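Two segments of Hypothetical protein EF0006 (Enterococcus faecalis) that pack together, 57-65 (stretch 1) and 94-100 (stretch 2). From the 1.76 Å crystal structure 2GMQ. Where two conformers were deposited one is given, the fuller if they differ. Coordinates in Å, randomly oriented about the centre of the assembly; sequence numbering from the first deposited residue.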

# COMPACT_ATOMS: atom_id res chain seq x y z
N ASN A 57 13.40 3.81 -27.79
CA ASN A 57 12.39 4.85 -27.96
C ASN A 57 12.32 5.88 -26.82
O ASN A 57 11.54 6.87 -26.92
CB ASN A 57 10.99 4.21 -28.20
CG ASN A 57 10.33 3.68 -26.93
OD1 ASN A 57 10.74 3.97 -25.79
ND2 ASN A 57 9.27 2.89 -27.11
N ILE A 58 13.08 5.67 -25.74
CA ILE A 58 12.78 6.48 -24.51
C ILE A 58 12.97 7.98 -24.81
O ILE A 58 12.22 8.87 -24.27
CB ILE A 58 13.61 5.98 -23.28
CG1 ILE A 58 13.21 6.76 -22.02
CG2 ILE A 58 15.11 5.99 -23.60
CD1 ILE A 58 13.90 6.32 -20.68
N GLN A 59 13.95 8.29 -25.67
CA GLN A 59 14.28 9.69 -25.90
C GLN A 59 13.30 10.40 -26.84
O GLN A 59 13.44 11.59 -27.07
CB GLN A 59 15.77 9.86 -26.25
CG GLN A 59 16.63 9.55 -24.99
CD GLN A 59 18.04 10.14 -24.99
OE1 GLN A 59 18.61 10.44 -26.04
NE2 GLN A 59 18.61 10.26 -23.81
N GLU A 60 12.28 9.69 -27.34
CA GLU A 60 11.19 10.28 -28.12
C GLU A 60 10.17 11.01 -27.22
O GLU A 60 9.46 11.92 -27.65
CB GLU A 60 10.47 9.20 -28.92
CG GLU A 60 11.39 8.30 -29.75
CD GLU A 60 10.67 7.53 -30.83
OE1 GLU A 60 9.42 7.62 -30.93
OE2 GLU A 60 11.35 6.81 -31.57
N ILE A 61 10.10 10.60 -25.96
CA ILE A 61 9.13 11.14 -25.03
C ILE A 61 9.54 12.58 -24.63
O ILE A 61 10.64 12.80 -24.18
CB ILE A 61 9.06 10.28 -23.75
CG1 ILE A 61 8.45 8.86 -24.05
CG2 ILE A 61 8.21 10.98 -22.74
CD1 ILE A 61 8.85 7.70 -23.10
N THR A 62 8.64 13.53 -24.83
CA THR A 62 8.86 14.93 -24.45
C THR A 62 8.05 15.34 -23.20
O THR A 62 8.38 16.36 -22.58
CB THR A 62 8.48 15.85 -25.59
OG1 THR A 62 7.08 15.69 -25.91
CG2 THR A 62 9.34 15.55 -26.77
N THR A 63 7.00 14.59 -22.87
CA THR A 63 6.05 14.92 -21.82
C THR A 63 5.58 13.65 -21.09
O THR A 63 5.22 12.63 -21.74
CB THR A 63 4.80 15.54 -22.50
OG1 THR A 63 5.24 16.66 -23.26
CG2 THR A 63 3.82 16.02 -21.40
N LEU A 64 5.61 13.72 -19.77
CA LEU A 64 4.99 12.66 -18.93
C LEU A 64 3.71 13.25 -18.38
O LEU A 64 3.72 14.38 -17.81
CB LEU A 64 5.85 12.26 -17.74
CG LEU A 64 7.25 11.76 -17.97
CD1 LEU A 64 7.85 11.28 -16.65
CD2 LEU A 64 7.35 10.70 -19.10
N ASN A 65 2.61 12.49 -18.56
CA ASN A 65 1.32 12.87 -17.97
C ASN A 65 1.13 12.04 -16.68
O ASN A 65 0.78 10.84 -16.74
CB ASN A 65 0.23 12.64 -18.98
CG ASN A 65 -1.12 13.17 -18.57
OD1 ASN A 65 -1.24 13.97 -17.62
ND2 ASN A 65 -2.16 12.78 -19.32
N VAL A 94 15.92 0.25 -15.33
CA VAL A 94 14.66 0.96 -15.27
C VAL A 94 14.83 2.37 -15.87
O VAL A 94 15.91 2.94 -15.78
CB VAL A 94 14.13 1.05 -13.80
CG1 VAL A 94 14.04 -0.31 -13.12
CG2 VAL A 94 14.91 2.02 -12.95
N PRO A 95 13.77 2.90 -16.55
CA PRO A 95 13.81 4.24 -17.18
C PRO A 95 13.78 5.35 -16.12
O PRO A 95 13.01 5.23 -15.16
CB PRO A 95 12.49 4.33 -17.96
CG PRO A 95 11.80 3.09 -17.84
CD PRO A 95 12.54 2.15 -16.87
N VAL A 96 14.51 6.46 -16.39
CA VAL A 96 14.52 7.63 -15.54
C VAL A 96 14.31 8.83 -16.46
O VAL A 96 14.93 8.88 -17.57
CB VAL A 96 15.92 7.78 -14.89
CG1 VAL A 96 16.05 9.06 -14.10
CG2 VAL A 96 16.29 6.49 -14.11
N PHE A 97 13.49 9.77 -15.98
CA PHE A 97 13.26 11.02 -16.78
C PHE A 97 13.62 12.20 -15.93
O PHE A 97 13.33 12.19 -14.72
CB PHE A 97 11.79 11.15 -17.14
CG PHE A 97 11.34 10.07 -18.07
CD1 PHE A 97 11.48 10.22 -19.46
CD2 PHE A 97 10.73 8.89 -17.52
CE1 PHE A 97 11.08 9.21 -20.37
CE2 PHE A 97 10.31 7.85 -18.42
CZ PHE A 97 10.47 8.01 -19.82
N PHE A 98 14.21 13.20 -16.57
CA PHE A 98 14.58 14.41 -15.83
C PHE A 98 13.56 15.45 -16.17
O PHE A 98 13.28 15.70 -17.34
CB PHE A 98 15.96 14.91 -16.16
CG PHE A 98 17.06 13.97 -15.63
CD1 PHE A 98 17.76 14.32 -14.48
CD2 PHE A 98 17.28 12.76 -16.22
CE1 PHE A 98 18.76 13.45 -13.96
CE2 PHE A 98 18.29 11.83 -15.74
CZ PHE A 98 19.02 12.18 -14.60
N ILE A 99 12.99 16.01 -15.12
CA ILE A 99 11.83 16.88 -15.32
C ILE A 99 12.27 18.30 -15.70
O ILE A 99 12.98 18.94 -14.93
CB ILE A 99 10.95 16.88 -14.08
CG1 ILE A 99 10.41 15.47 -13.73
CG2 ILE A 99 9.71 17.75 -14.30
CD1 ILE A 99 9.89 14.74 -14.94
N LYS A 100 11.69 18.81 -16.80
CA LYS A 100 11.92 20.19 -17.27
C LYS A 100 10.90 21.21 -16.74
O LYS A 100 11.27 22.35 -16.31
CB LYS A 100 11.90 20.16 -18.81
CG LYS A 100 11.98 21.62 -19.44
CD LYS A 100 12.38 21.61 -20.85
CE LYS A 100 11.37 20.94 -21.72
NZ LYS A 100 11.74 21.08 -23.20
O HOH W 1 10.49 18.54 -23.57

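The contact between the two stretches centres on the ring of Phe97, which buries more surface here than any other residue of either segment. Leu64 lies over one face of the ring: its CD2 methyl sits 3.9 Å from the centroid of the Phe97 ring and only 1° off the ring normal, so that a C–H group can meet the π cloud almost head-on. The other methyl of the same residue also packs closely, with Leu64 CD1 3.8 Å from Phe97 CD2. Two isoleucines approach the ring obliquely. Ile58 CG1 comes within 3.6 Å of Phe97 CE1, and Ile61 CD1 lies 3.7 Å from Phe97 CZ; both are van der Waals contacts that hold aliphatic carbon against the aromatic ring.

From this centre the apolar surface extends along stretch 2 in both directions. The extended side chain of Ile58, with both chi angles t, carries CD1 to 3.7 Å from Pro95 CB. Beyond Phe97, Ile99 points its CA-to-CB bond sideways, yet its end turns nearer, leaving Ile99 CD1 in a looser contact 4.4 Å from Leu64 CD1. The alternation of the strand is evident: Pro95 and Phe97 point toward stretch 1, whereas Val96 and Phe98 point away.

The backbones stand well apart, with Leu64 CA 8.7 Å from Phe97 CA, and no direct hydrogen bond joins the stretches; side-chain packing fills the gap. Within stretch 1, the turn is braced by backbone hydrogen bonds from Glu60 N to Asn57 O (2.9 Å) and from Ile61 N to Ile58 O (3.2 Å).

At the polar edge, a water molecule bridges the segments, donating to Thr62 O (3.2 Å from the water oxygen) and accepting from Lys100 NZ (2.9 Å).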